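Local atomic coordinates of putative isochorismatase (Burkholderia xenovorans, PDB entry 3OQP), a protein that is a putative isochorismatase, related in sequence to nicotinamidases and probably a hydrolase, whose substrate is not established. Residues 2-7 and 185-191; 83-87 and 99-103; 109-115 and 135-140. All coordinates share one frame; numbering follows the deposited sequence.

Contact 1. Residues 2-7 and 185-191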
HETATM    1  N   MSE A   2      12.197  -0.270  28.322  1.00 33.98           N
HETATM    2  CA  MSE A   2      11.912  -0.702  26.914  1.00 33.29           C
HETATM    3  C   MSE A   2      12.958  -1.689  26.385  1.00 29.72           C
HETATM    4  O   MSE A   2      14.136  -1.567  26.695  1.00 30.77           O
HETATM    5  CB  MSE A   2      11.915   0.501  25.971  1.00 34.78           C
HETATM    6  CG  MSE A   2      10.577   1.214  25.820  1.00 41.43           C
HETATM    7 SE   MSE A   2      10.718   2.700  24.516  0.75 54.43          SE
HETATM    8  CE  MSE A   2      12.555   3.305  24.934  1.00 52.52           C
ATOM      9  N   THR A   3      12.523  -2.595  25.514  1.00 25.76           N
ATOM     10  CA  THR A   3      13.450  -3.502  24.818  1.00 22.30           C
ATOM     11  C   THR A   3      14.115  -2.778  23.650  1.00 18.48           C
ATOM     12  O   THR A   3      13.463  -2.085  22.891  1.00 20.74           O
ATOM     13  CB  THR A   3      12.665  -4.754  24.408  1.00 21.64           C
ATOM     14  OG1 THR A   3      12.324  -5.501  25.595  1.00 24.81           O
ATOM     15  CG2 THR A   3      13.385  -5.654  23.466  1.00 22.83           C
ATOM     16  N   THR A   4      15.415  -2.966  23.486  1.00 14.11           N
ATOM     17  CA  THR A   4      16.136  -2.374  22.352  1.00 13.45           C
ATOM     18  C   THR A   4      15.582  -2.901  21.017  1.00 12.20           C
ATOM     19  O   THR A   4      15.463  -4.139  20.865  1.00 14.08           O
ATOM     20  CB  THR A   4      17.609  -2.727  22.430  1.00 14.76           C
ATOM     21  OG1 THR A   4      18.095  -2.403  23.743  1.00 16.58           O
ATOM     22  CG2 THR A   4      18.429  -2.004  21.309  1.00 15.41           C
ATOM     23  N   PRO A   5      15.255  -2.032  20.045  1.00 12.84           N
ATOM     24  CA  PRO A   5      14.870  -2.621  18.727  1.00 12.62           C
ATOM     25  C   PRO A   5      15.922  -3.552  18.191  1.00 11.20           C
ATOM     26  O   PRO A   5      17.123  -3.293  18.289  1.00 12.72           O
ATOM     27  CB  PRO A   5      14.752  -1.400  17.805  1.00 12.72           C
ATOM     28  CG  PRO A   5      14.454  -0.300  18.752  1.00 13.31           C
ATOM     29  CD  PRO A   5      15.243  -0.570  20.001  1.00 12.51           C
ATOM     30  N   ARG A   6      15.476  -4.670  17.617  1.00 10.08           N
ATOM     31  CA  ARG A   6      16.336  -5.646  16.926  1.00  9.92           C
ATOM     32  C   ARG A   6      16.000  -5.561  15.438  1.00 11.24           C
ATOM     33  O   ARG A   6      14.989  -6.083  14.987  1.00  9.96           O
ATOM     34  CB  ARG A   6      16.155  -7.004  17.515  1.00 11.85           C
ATOM     35  CG  ARG A   6      16.835  -8.126  16.735  1.00 12.79           C
ATOM     36  CD  ARG A   6      18.283  -7.920  16.409  1.00 11.63           C
ATOM     37  NE  ARG A   6      18.823  -9.205  15.961  1.00 12.65           N
ATOM     38  CZ  ARG A   6      20.054  -9.393  15.544  1.00 13.70           C
ATOM     39  NH1 ARG A   6      20.906  -8.347  15.488  1.00 14.72           N
ATOM     40  NH2 ARG A   6      20.399 -10.614  15.119  1.00 14.47           N
ATOM     41  N   ARG A   7      16.780  -4.745  14.745  1.00 10.75           N
ATOM     42  CA  ARG A   7      16.509  -4.282  13.406  1.00 10.39           C
ATOM     43  C   ARG A   7      17.215  -5.188  12.385  1.00 10.33           C
ATOM     44  O   ARG A   7      18.323  -5.667  12.627  1.00 11.58           O
ATOM     45  CB  ARG A   7      16.953  -2.812  13.181  1.00  9.90           C
ATOM     46  CG  ARG A   7      16.201  -1.810  13.975  1.00 10.61           C
ATOM     47  CD  ARG A   7      16.930  -0.483  14.158  1.00 10.95           C
ATOM     48  NE  ARG A   7      16.054   0.597  14.527  1.00 10.65           N
ATOM     49  CZ  ARG A   7      16.121   1.385  15.615  1.00 10.18           C
ATOM     50  NH1 ARG A   7      17.087   1.257  16.516  1.00 11.59           N
ATOM     51  NH2 ARG A   7      15.291   2.406  15.733  1.00 12.36           N
ATOM     52  N   ALA A 185      19.423   6.437  16.021  1.00 11.03           N
ATOM     53  CA  ALA A 185      18.572   5.553  16.802  1.00 11.46           C
ATOM     54  C   ALA A 185      19.198   4.146  16.981  1.00 10.76           C
ATOM     55  O   ALA A 185      19.111   3.544  18.048  1.00 12.43           O
ATOM     56  CB  ALA A 185      17.201   5.450  16.215  1.00 11.74           C
ATOM     57  N   VAL A 186      19.896   3.668  15.968  1.00 11.12           N
ATOM     58  CA  VAL A 186      20.683   2.417  16.092  1.00 11.60           C
ATOM     59  C   VAL A 186      21.782   2.584  17.150  1.00 12.76           C
ATOM     60  O   VAL A 186      21.957   1.741  18.012  1.00 13.11           O
ATOM     61  CB  VAL A 186      21.283   1.964  14.708  1.00 11.38           C
ATOM     62  CG1 VAL A 186      22.293   0.828  14.879  1.00 13.55           C
ATOM     63  CG2 VAL A 186      20.155   1.506  13.735  1.00 12.55           C
ATOM     64  N   GLN A 187      22.548   3.666  17.054  1.00 13.30           N
ATOM     65  CA  GLN A 187      23.582   3.957  18.044  1.00 14.13           C
ATOM     66  C   GLN A 187      23.046   4.009  19.468  1.00 13.87           C
ATOM     67  O   GLN A 187      23.667   3.508  20.406  1.00 15.26           O
ATOM     68  CB  GLN A 187      24.285   5.278  17.666  1.00 15.03           C
ATOM     69  CG  GLN A 187      25.209   5.877  18.721  1.00 18.53           C
ATOM     70  CD  GLN A 187      25.872   7.179  18.275  1.00 19.75           C
ATOM     71  OE1 GLN A 187      25.215   8.264  18.103  1.00 16.74           O
ATOM     72  NE2 GLN A 187      27.194   7.090  18.069  1.00 23.09           N
ATOM     73  N   GLY A 188      21.883   4.610  19.650  1.00 12.90           N
ATOM     74  CA  GLY A 188      21.320   4.821  20.969  1.00 14.12           C
ATOM     75  C   GLY A 188      20.474   3.659  21.472  1.00 14.37           C
ATOM     76  O   GLY A 188      20.131   3.591  22.622  1.00 16.47           O
ATOM     77  N   GLY A 189      20.093   2.757  20.581  1.00 13.56           N
ATOM     78  CA  GLY A 189      19.228   1.650  20.919  1.00 13.08           C
ATOM     79  C   GLY A 189      17.805   2.027  21.197  1.00 12.38           C
ATOM     80  O   GLY A 189      17.158   1.411  22.036  1.00 13.89           O
ATOM     81  N   THR A 190      17.302   3.013  20.450  1.00 12.62           N
ATOM     82  CA  THR A 190      15.967   3.555  20.671  1.00 13.39           C
ATOM     83  C   THR A 190      15.088   3.355  19.449  1.00 12.49           C
ATOM     84  O   THR A 190      15.608   3.279  18.337  1.00 13.17           O
ATOM     85  CB  THR A 190      16.059   5.059  21.041  1.00 13.33           C
ATOM     86  OG1 THR A 190      16.843   5.790  20.069  1.00 16.09           O
ATOM     87  CG2 THR A 190      16.711   5.189  22.453  1.00 15.21           C
ATOM     88  N   PRO A 191      13.784   3.232  19.645  1.00 13.86           N
ATOM     89  CA  PRO A 191      12.861   3.164  18.524  1.00 14.34           C
ATOM     90  C   PRO A 191      12.664   4.499  17.863  1.00 14.77           C
ATOM     91  O   PRO A 191      12.928   5.544  18.463  1.00 16.55           O
ATOM     92  CB  PRO A 191      11.557   2.724  19.156  1.00 15.31           C
ATOM     93  CG  PRO A 191      11.600   3.201  20.545  1.00 16.70           C
ATOM     94  CD  PRO A 191      13.065   3.209  20.929  1.00 16.71           C
TER
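Arg7 grips the carbonyl of Thr190 end-on, with both terminal nitrogens on one oxygen. The NH2 bond is the shorter and straighter: NH2 lies 2.8 Å from Thr190 O, in the carbonyl plane, with 152° at the hydrogen. NH1 stands 3.1 Å from Thr190 O, above that plane. The Pro5 ring wedges against the same turn, its CD 3.4 Å from Gly189 O and its CG over the Thr190–Pro191 peptide. Pro5 CB also sits over one guanidinium face of Arg7, towards the rim. At the exposed end, the methyl of Met2 (selenomethionine) reaches the Pro191 ring, Met2 CE to Pro191 CD 4.0 Å.

What presents the Thr190 carbonyl is a Schellman motif ending the helix: Thr190 N bonds Ala185 O at 3.1 Å, and Gly189, at positive phi (71°), is its C-prime residue. The Arg7 chain, extended from CG to NE, passes obliquely over Val186, Arg7 CD 3.8 Å from Val186 CG2. NH2 has a second partner in Glu138, which should further restrict rotation of the guanidinium. The contact thus lays the lead-in and first residue of strand 7-12 against the end of helix 179-188, with Pro5 and Arg7 also touching strand 111-115.

Contact 2. Residues 83-87 and 99-103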
ATOM      1  N   ARG A  83      26.816  -8.305   2.588  1.00 15.47           N
ATOM      2  CA  ARG A  83      25.429  -8.477   2.961  1.00 14.78           C
ATOM      3  C   ARG A  83      25.340  -9.701   3.856  1.00 12.75           C
ATOM      4  O   ARG A  83      26.220 -10.593   3.813  1.00 14.43           O
ATOM      5  CB  ARG A  83      24.509  -8.700   1.741  1.00 14.32           C
ATOM      6  CG  ARG A  83      24.897  -9.946   0.911  1.00 17.06           C
ATOM      7  CD  ARG A  83      23.965 -10.137  -0.233  1.00 21.83           C
ATOM      8  NE  ARG A  83      24.166 -11.430  -0.888  1.00 25.11           N
ATOM      9  CZ  ARG A  83      24.313 -11.614  -2.188  1.00 23.81           C
ATOM     10  NH1 ARG A  83      24.296 -10.587  -3.050  1.00 26.97           N
ATOM     11  NH2 ARG A  83      24.459 -12.862  -2.622  1.00 27.28           N
ATOM     12  N   ASP A  84      24.250  -9.834   4.600  1.00 11.56           N
ATOM     13  CA  ASP A  84      24.027 -11.066   5.384  1.00 12.57           C
ATOM     14  C   ASP A  84      23.022 -12.024   4.834  1.00 12.34           C
ATOM     15  O   ASP A  84      23.047 -13.215   5.191  1.00 13.82           O
ATOM     16  CB  ASP A  84      23.594 -10.661   6.766  1.00 13.05           C
ATOM     17  CG  ASP A  84      24.617  -9.742   7.395  1.00 12.89           C
ATOM     18  OD1 ASP A  84      25.735 -10.179   7.670  1.00 19.06           O
ATOM     19  OD2 ASP A  84      24.361  -8.549   7.687  1.00 15.13           O
ATOM     20  N   HIS A  85      22.166 -11.561   3.939  1.00 10.91           N
ATOM     21  CA  HIS A  85      21.180 -12.427   3.282  1.00 11.61           C
ATOM     22  C   HIS A  85      20.780 -11.815   1.944  1.00 11.52           C
ATOM     23  O   HIS A  85      20.941 -10.616   1.720  1.00 12.31           O
ATOM     24  CB  HIS A  85      19.958 -12.587   4.157  1.00 12.51           C
ATOM     25  CG  HIS A  85      19.026 -13.663   3.723  1.00 11.96           C
ATOM     26  ND1 HIS A  85      19.423 -14.964   3.511  1.00 16.02           N
ATOM     27  CD2 HIS A  85      17.688 -13.633   3.536  1.00 13.73           C
ATOM     28  CE1 HIS A  85      18.364 -15.675   3.155  1.00 16.53           C
ATOM     29  NE2 HIS A  85      17.293 -14.892   3.183  1.00 13.46           N
ATOM     30  N   TYR A  86      20.291 -12.675   1.056  1.00 11.88           N
ATOM     31  CA  TYR A  86      19.831 -12.384  -0.294  1.00 12.25           C
ATOM     32  C   TYR A  86      18.515 -13.071  -0.572  1.00 11.10           C
ATOM     33  O   TYR A  86      18.338 -14.210  -0.190  1.00 12.67           O
ATOM     34  CB  TYR A  86      20.877 -12.794  -1.314  1.00 12.05           C
ATOM     35  CG  TYR A  86      20.430 -12.654  -2.746  1.00 11.99           C
ATOM     36  CD1 TYR A  86      19.780 -13.717  -3.365  1.00 13.43           C
ATOM     37  CD2 TYR A  86      20.630 -11.481  -3.470  1.00 12.39           C
ATOM     38  CE1 TYR A  86      19.394 -13.605  -4.711  1.00 14.56           C
ATOM     39  CE2 TYR A  86      20.264 -11.389  -4.785  1.00 14.27           C
ATOM     40  CZ  TYR A  86      19.600 -12.421  -5.398  1.00 15.16           C
ATOM     41  OH  TYR A  86      19.212 -12.358  -6.710  1.00 15.37           O
ATOM     42  N   VAL A  87      17.580 -12.362  -1.192  1.00 10.42           N
ATOM     43  CA  VAL A  87      16.248 -12.824  -1.569  1.00 10.43           C
ATOM     44  C   VAL A  87      15.974 -12.353  -3.003  1.00 11.43           C
ATOM     45  O   VAL A  87      16.103 -11.152  -3.261  1.00 11.45           O
ATOM     46  CB  VAL A  87      15.147 -12.252  -0.681  1.00 11.77           C
ATOM     47  CG1 VAL A  87      13.773 -12.701  -1.197  1.00 11.95           C
ATOM     48  CG2 VAL A  87      15.350 -12.697   0.774  1.00 13.19           C
ATOM     49  N   ASP A  99      12.043 -16.926   1.674  1.00 10.55           N
ATOM     50  CA  ASP A  99      12.500 -17.322   2.981  1.00 11.14           C
ATOM     51  C   ASP A  99      12.610 -16.158   3.979  1.00 11.51           C
ATOM     52  O   ASP A  99      13.134 -16.364   5.072  1.00 11.52           O
ATOM     53  CB  ASP A  99      13.801 -18.070   2.883  1.00 12.24           C
ATOM     54  CG  ASP A  99      14.978 -17.211   2.527  1.00 14.58           C
ATOM     55  OD1 ASP A  99      14.874 -15.967   2.512  1.00 14.86           O
ATOM     56  OD2 ASP A  99      16.069 -17.822   2.314  1.00 19.53           O
ATOM     57  N   LEU A 100      12.095 -14.964   3.616  1.00 10.60           N
ATOM     58  CA  LEU A 100      12.396 -13.758   4.370  1.00 10.10           C
ATOM     59  C   LEU A 100      11.833 -13.812   5.796  1.00 10.57           C
ATOM     60  O   LEU A 100      12.567 -13.582   6.739  1.00 10.72           O
ATOM     61  CB  LEU A 100      11.857 -12.508   3.637  1.00  9.59           C
ATOM     62  CG  LEU A 100      12.109 -11.160   4.316  1.00 10.55           C
ATOM     63  CD1 LEU A 100      13.627 -10.964   4.550  1.00 10.72           C
ATOM     64  CD2 LEU A 100      11.518 -10.050   3.494  1.00 12.12           C
ATOM     65  N   ALA A 101      10.548 -14.139   5.952  1.00 11.16           N
ATOM     66  CA  ALA A 101       9.935 -14.140   7.258  1.00 11.27           C
ATOM     67  C   ALA A 101      10.672 -15.088   8.206  1.00 11.24           C
ATOM     68  O   ALA A 101      10.935 -14.763   9.350  1.00 11.84           O
ATOM     69  CB  ALA A 101       8.455 -14.532   7.179  1.00 12.62           C
ATOM     70  N   GLY A 102      10.968 -16.292   7.734  1.00 10.59           N
ATOM     71  CA  GLY A 102      11.696 -17.269   8.558  1.00 11.27           C
ATOM     72  C   GLY A 102      13.104 -16.809   8.923  1.00 11.14           C
ATOM     73  O   GLY A 102      13.564 -16.976  10.038  1.00 11.06           O
ATOM     74  N   TRP A 103      13.777 -16.172   7.971  1.00  9.03           N
ATOM     75  CA  TRP A 103      15.153 -15.775   8.186  1.00  9.91           C
ATOM     76  C   TRP A 103      15.200 -14.710   9.261  1.00 10.76           C
ATOM     77  O   TRP A 103      16.055 -14.721  10.161  1.00 11.91           O
ATOM     78  CB  TRP A 103      15.816 -15.319   6.873  1.00 10.76           C
ATOM     79  CG  TRP A 103      17.288 -15.081   6.991  1.00 11.25           C
ATOM     80  CD1 TRP A 103      18.267 -16.005   6.743  1.00 15.53           C
ATOM     81  CD2 TRP A 103      17.946 -13.862   7.333  1.00 12.69           C
ATOM     82  NE1 TRP A 103      19.497 -15.450   6.959  1.00 16.93           N
ATOM     83  CE2 TRP A 103      19.340 -14.145   7.341  1.00 13.58           C
ATOM     84  CE3 TRP A 103      17.509 -12.614   7.740  1.00 12.22           C
ATOM     85  CZ2 TRP A 103      20.280 -13.201   7.668  1.00 15.81           C
ATOM     86  CZ3 TRP A 103      18.484 -11.661   8.058  1.00 15.69           C
ATOM     87  CH2 TRP A 103      19.829 -11.969   7.994  1.00 15.64           C
TER
HETATM   88  O   HOH W   1      16.755 -16.401  -0.296  1.00 18.76           O
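His85 and Trp103 lie face to face, the imidazole over the five-membered ring of the indole. Their centroids are 3.7 Å apart and the planes only 7° from parallel, while the two side chains run antiparallel alongside one another. Trp103 CD1 falls over the centre of the imidazole. The closeness of His85 ND1 to Trp103 NE1, 3.5 Å, belongs to the stack, since the angle is too poor for a hydrogen bond. A CH-pi contact continues it: His85 CB lies 3.7 Å from the centroid of the Trp103 six-membered ring, over its face. With CG anti to the backbone N, the His85 ring is carried from the strand over to the helix.

This is the packing of strand 85-89, an outermost strand of the chain's parallel sheet, against helix 100-105, in the alpha/beta arrangement of isochorismatase-like hydrolases. Val52 of the adjoining strand touches His85, Leu100 and Trp103, while Arg107 makes a cation-pi contact with the indole.

The polar bond is made at the imidazole edge. His85 NE2 donates to Asp99 OD1 at 2.7 Å, nearly straight at 168° and in the ring plane, meeting the syn side of the carboxylate but 26° out of its plane. A water bridges the other oxygen to the strand, donating to Asp99 OD2 at 3.0 Å and to Tyr86 O at 2.7 Å. Apolar contact is lighter: Val87 CG2 approaches Leu100 CD1 at 4.5 Å.

Contact 3. Residues 109-115 and 135-140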
ATOM      1  N   ILE A 109      14.418 -10.729  14.804  1.00  9.94           N
ATOM      2  CA  ILE A 109      14.096  -9.389  14.310  1.00 10.16           C
ATOM      3  C   ILE A 109      12.698  -8.971  14.719  1.00 11.12           C
ATOM      4  O   ILE A 109      11.730  -9.712  14.474  1.00 12.41           O
ATOM      5  CB  ILE A 109      14.239  -9.346  12.778  1.00 10.35           C
ATOM      6  CG1 ILE A 109      15.654  -9.747  12.352  1.00 12.06           C
ATOM      7  CG2 ILE A 109      13.777  -7.966  12.208  1.00 10.76           C
ATOM      8  CD1 ILE A 109      16.814  -8.937  12.944  1.00 10.60           C
ATOM      9  N   ASP A 110      12.570  -7.787  15.328  1.00 11.04           N
ATOM     10  CA  ASP A 110      11.284  -7.247  15.693  1.00 10.99           C
ATOM     11  C   ASP A 110      10.959  -5.998  14.879  1.00 10.44           C
ATOM     12  O   ASP A 110       9.803  -5.517  14.931  1.00 12.38           O
ATOM     13  CB  ASP A 110      11.106  -7.007  17.213  1.00 11.08           C
ATOM     14  CG  ASP A 110      12.010  -5.969  17.810  1.00 13.01           C
ATOM     15  OD1 ASP A 110      12.682  -5.198  17.088  1.00 12.07           O
ATOM     16  OD2 ASP A 110      12.033  -5.929  19.074  1.00 14.19           O
ATOM     17  N   THR A 111      11.928  -5.493  14.112  1.00  9.94           N
ATOM     18  CA  THR A 111      11.832  -4.206  13.416  1.00 10.01           C
ATOM     19  C   THR A 111      12.504  -4.320  12.061  1.00 10.75           C
ATOM     20  O   THR A 111      13.682  -4.659  12.002  1.00 11.27           O
ATOM     21  CB  THR A 111      12.494  -3.070  14.228  1.00 10.71           C
ATOM     22  OG1 THR A 111      11.942  -3.054  15.534  1.00 12.74           O
ATOM     23  CG2 THR A 111      12.286  -1.698  13.616  1.00 11.56           C
ATOM     24  N   LEU A 112      11.743  -4.062  10.975  1.00 10.26           N
ATOM     25  CA  LEU A 112      12.294  -4.167   9.635  1.00  9.94           C
ATOM     26  C   LEU A 112      12.470  -2.763   9.109  1.00  8.73           C
ATOM     27  O   LEU A 112      11.485  -2.011   9.044  1.00  9.75           O
ATOM     28  CB  LEU A 112      11.341  -4.938   8.728  1.00 10.68           C
ATOM     29  CG  LEU A 112      11.796  -5.176   7.304  1.00 11.46           C
ATOM     30  CD1 LEU A 112      13.033  -6.132   7.217  1.00 12.65           C
ATOM     31  CD2 LEU A 112      10.619  -5.706   6.460  1.00 15.02           C
ATOM     32  N   THR A 113      13.709  -2.381   8.803  1.00  8.81           N
ATOM     33  CA  THR A 113      14.011  -1.030   8.306  1.00  8.33           C
ATOM     34  C   THR A 113      14.132  -1.118   6.767  1.00  8.17           C
ATOM     35  O   THR A 113      14.983  -1.825   6.204  1.00  9.69           O
ATOM     36  CB  THR A 113      15.330  -0.518   8.862  1.00 10.08           C
ATOM     37  OG1 THR A 113      15.306  -0.607  10.301  1.00 10.52           O
ATOM     38  CG2 THR A 113      15.577   0.978   8.479  1.00  9.04           C
ATOM     39  N   VAL A 114      13.258  -0.389   6.061  1.00  8.89           N
ATOM     40  CA  VAL A 114      13.101  -0.497   4.614  1.00  9.81           C
ATOM     41  C   VAL A 114      13.803   0.663   3.906  1.00  8.21           C
ATOM     42  O   VAL A 114      13.605   1.864   4.210  1.00  9.63           O
ATOM     43  CB  VAL A 114      11.622  -0.499   4.252  1.00  9.95           C
ATOM     44  CG1 VAL A 114      11.394  -0.452   2.729  1.00 13.15           C
ATOM     45  CG2 VAL A 114      10.978  -1.746   4.849  1.00 10.51           C
ATOM     46  N   THR A 115      14.609   0.286   2.915  1.00  8.80           N
ATOM     47  CA  THR A 115      15.237   1.170   1.959  1.00  8.78           C
ATOM     48  C   THR A 115      15.078   0.520   0.557  1.00  8.47           C
ATOM     49  O   THR A 115      14.759  -0.686   0.423  1.00  8.95           O
ATOM     50  CB  THR A 115      16.747   1.374   2.263  1.00  9.84           C
ATOM     51  OG1 THR A 115      17.440   0.118   2.105  1.00 10.92           O
ATOM     52  CG2 THR A 115      16.939   1.996   3.640  1.00 11.31           C
ATOM     53  N   LEU A 135       5.480  -7.422  12.684  1.00 12.90           N
ATOM     54  CA  LEU A 135       6.763  -6.702  12.767  1.00 12.20           C
ATOM     55  C   LEU A 135       6.503  -5.206  12.864  1.00 12.25           C
ATOM     56  O   LEU A 135       5.555  -4.695  12.246  1.00 14.07           O
ATOM     57  CB  LEU A 135       7.590  -6.971  11.516  1.00 13.00           C
ATOM     58  CG  LEU A 135       8.178  -8.357  11.344  1.00 12.52           C
ATOM     59  CD1 LEU A 135       8.737  -8.520   9.933  1.00 15.20           C
ATOM     60  CD2 LEU A 135       9.286  -8.461  12.394  1.00 17.95           C
ATOM     61  N   ALA A 136       7.343  -4.505  13.634  1.00 11.18           N
ATOM     62  CA  ALA A 136       7.429  -3.058  13.518  1.00 11.52           C
ATOM     63  C   ALA A 136       8.200  -2.753  12.254  1.00 10.27           C
ATOM     64  O   ALA A 136       9.048  -3.568  11.844  1.00 11.13           O
ATOM     65  CB  ALA A 136       8.134  -2.505  14.738  1.00 11.95           C
ATOM     66  N   VAL A 137       7.920  -1.624  11.621  1.00 10.48           N
ATOM     67  CA  VAL A 137       8.557  -1.283  10.371  1.00 10.49           C
ATOM     68  C   VAL A 137       9.060   0.151  10.458  1.00  9.92           C
ATOM     69  O   VAL A 137       8.414   1.027  11.086  1.00 10.19           O
ATOM     70  CB  VAL A 137       7.583  -1.375   9.190  1.00 10.94           C
ATOM     71  CG1 VAL A 137       8.272  -0.904   7.863  1.00 12.53           C
ATOM     72  CG2 VAL A 137       7.065  -2.801   9.058  1.00 13.18           C
ATOM     73  N   GLU A 138      10.224   0.408   9.895  1.00  9.30           N
ATOM     74  CA  GLU A 138      10.781   1.738   9.710  1.00  9.46           C
ATOM     75  C   GLU A 138      10.972   1.946   8.206  1.00  8.36           C
ATOM     76  O   GLU A 138      11.249   0.998   7.439  1.00 10.23           O
ATOM     77  CB  GLU A 138      12.120   1.847  10.445  1.00  9.00           C
ATOM     78  CG  GLU A 138      11.942   1.645  11.950  1.00 10.68           C
ATOM     79  CD  GLU A 138      13.218   1.535  12.730  1.00  9.67           C
ATOM     80  OE1 GLU A 138      14.223   1.031  12.194  1.00 12.01           O
ATOM     81  OE2 GLU A 138      13.189   1.908  13.932  1.00 13.48           O
ATOM     82  N   PHE A 139      10.814   3.198   7.760  1.00  8.89           N
ATOM     83  CA  PHE A 139      10.939   3.557   6.320  1.00  9.72           C
ATOM     84  C   PHE A 139      11.811   4.784   6.221  1.00  8.01           C
ATOM     85  O   PHE A 139      11.486   5.823   6.848  1.00  9.42           O
ATOM     86  CB  PHE A 139       9.544   3.833   5.747  1.00  8.75           C
ATOM     87  CG  PHE A 139       9.519   4.304   4.322  1.00  8.59           C
ATOM     88  CD1 PHE A 139       9.649   3.423   3.277  1.00  9.35           C
ATOM     89  CD2 PHE A 139       9.334   5.641   4.029  1.00 10.12           C
ATOM     90  CE1 PHE A 139       9.591   3.898   2.000  1.00 10.86           C
ATOM     91  CE2 PHE A 139       9.287   6.056   2.678  1.00 11.07           C
ATOM     92  CZ  PHE A 139       9.451   5.194   1.699  1.00 10.46           C
ATOM     93  N   LEU A 140      12.938   4.663   5.516  1.00  8.75           N
ATOM     94  CA  LEU A 140      13.883   5.738   5.374  1.00  9.63           C
ATOM     95  C   LEU A 140      13.514   6.581   4.141  1.00  8.90           C
ATOM     96  O   LEU A 140      13.764   6.165   2.990  1.00  9.28           O
ATOM     97  CB  LEU A 140      15.324   5.223   5.343  1.00  9.09           C
ATOM     98  CG  LEU A 140      15.674   4.366   6.560  1.00 10.12           C
ATOM     99  CD1 LEU A 140      17.176   4.036   6.602  1.00 11.52           C
ATOM    100  CD2 LEU A 140      15.156   4.930   7.901  1.00 11.99           C
TER
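Leu135 leads in by laying its CD2 against Ile109 O, 3.4 Å away. Ala136 opens the ladder, its N bonding Asp110 O and its O accepting from Leu112 N at 2.9 Å; the same Ala136 O takes a CA-H...O contact from Thr111. Val137 turns to the other face, where CG1 meets Val114 CG2 at 4.1 Å beneath helix 124-132. That helix joins the two strands in a beta-alpha-beta crossover: they run parallel, with segment axes 19° apart, as neighbours in the central parallel sheet.

Glu138 continues the ladder through N to Leu112 O and from Val114 N to its own O. Its side chain, extended beyond CG, lies obliquely across Thr111 and Thr113. Thr113 OG1 donates to Glu138 OE1 at 2.7 Å on the anti lone pair, and Thr111 CG2 packs 3.5 Å from Glu138 CD. The other oxygen, OE2, is in a salt bridge with Arg7, so this buried carboxylate is held at both oxygens and is probably ionised. Phe139 packs on Ser166 and Leu169 of helix 158-173 and takes Val114 CG1 at its ring edge. Leu140 N reaches Val114 O at 3.2 Å, almost linear at 177°, while Leu140 CD1 packs alongside Thr115 CG2 at 3.6 Å.

How the contacts relate
From the N terminus, residues 2-7 pair with 185-191, some 180 residues later, and the long loop closed by contact 1 encloses both other contacts. Within it, 83-87 and 99-103 close the short loop of contact 2, and 109-115 with 135-140 then close contact 3; these two follow in series, without crossing. Contact 2 ties an outermost strand of the sheet to helix 100-105, which precedes strand 111-115 of contact 3. The centres of contacts 2 and 3 are about 14 Å apart, and the two do not touch. Contacts 1 and 3 do, through the shared Arg7–Glu138 pair, joining the N-terminal segment, and through it the end of helix 179-188, to strand 136-140.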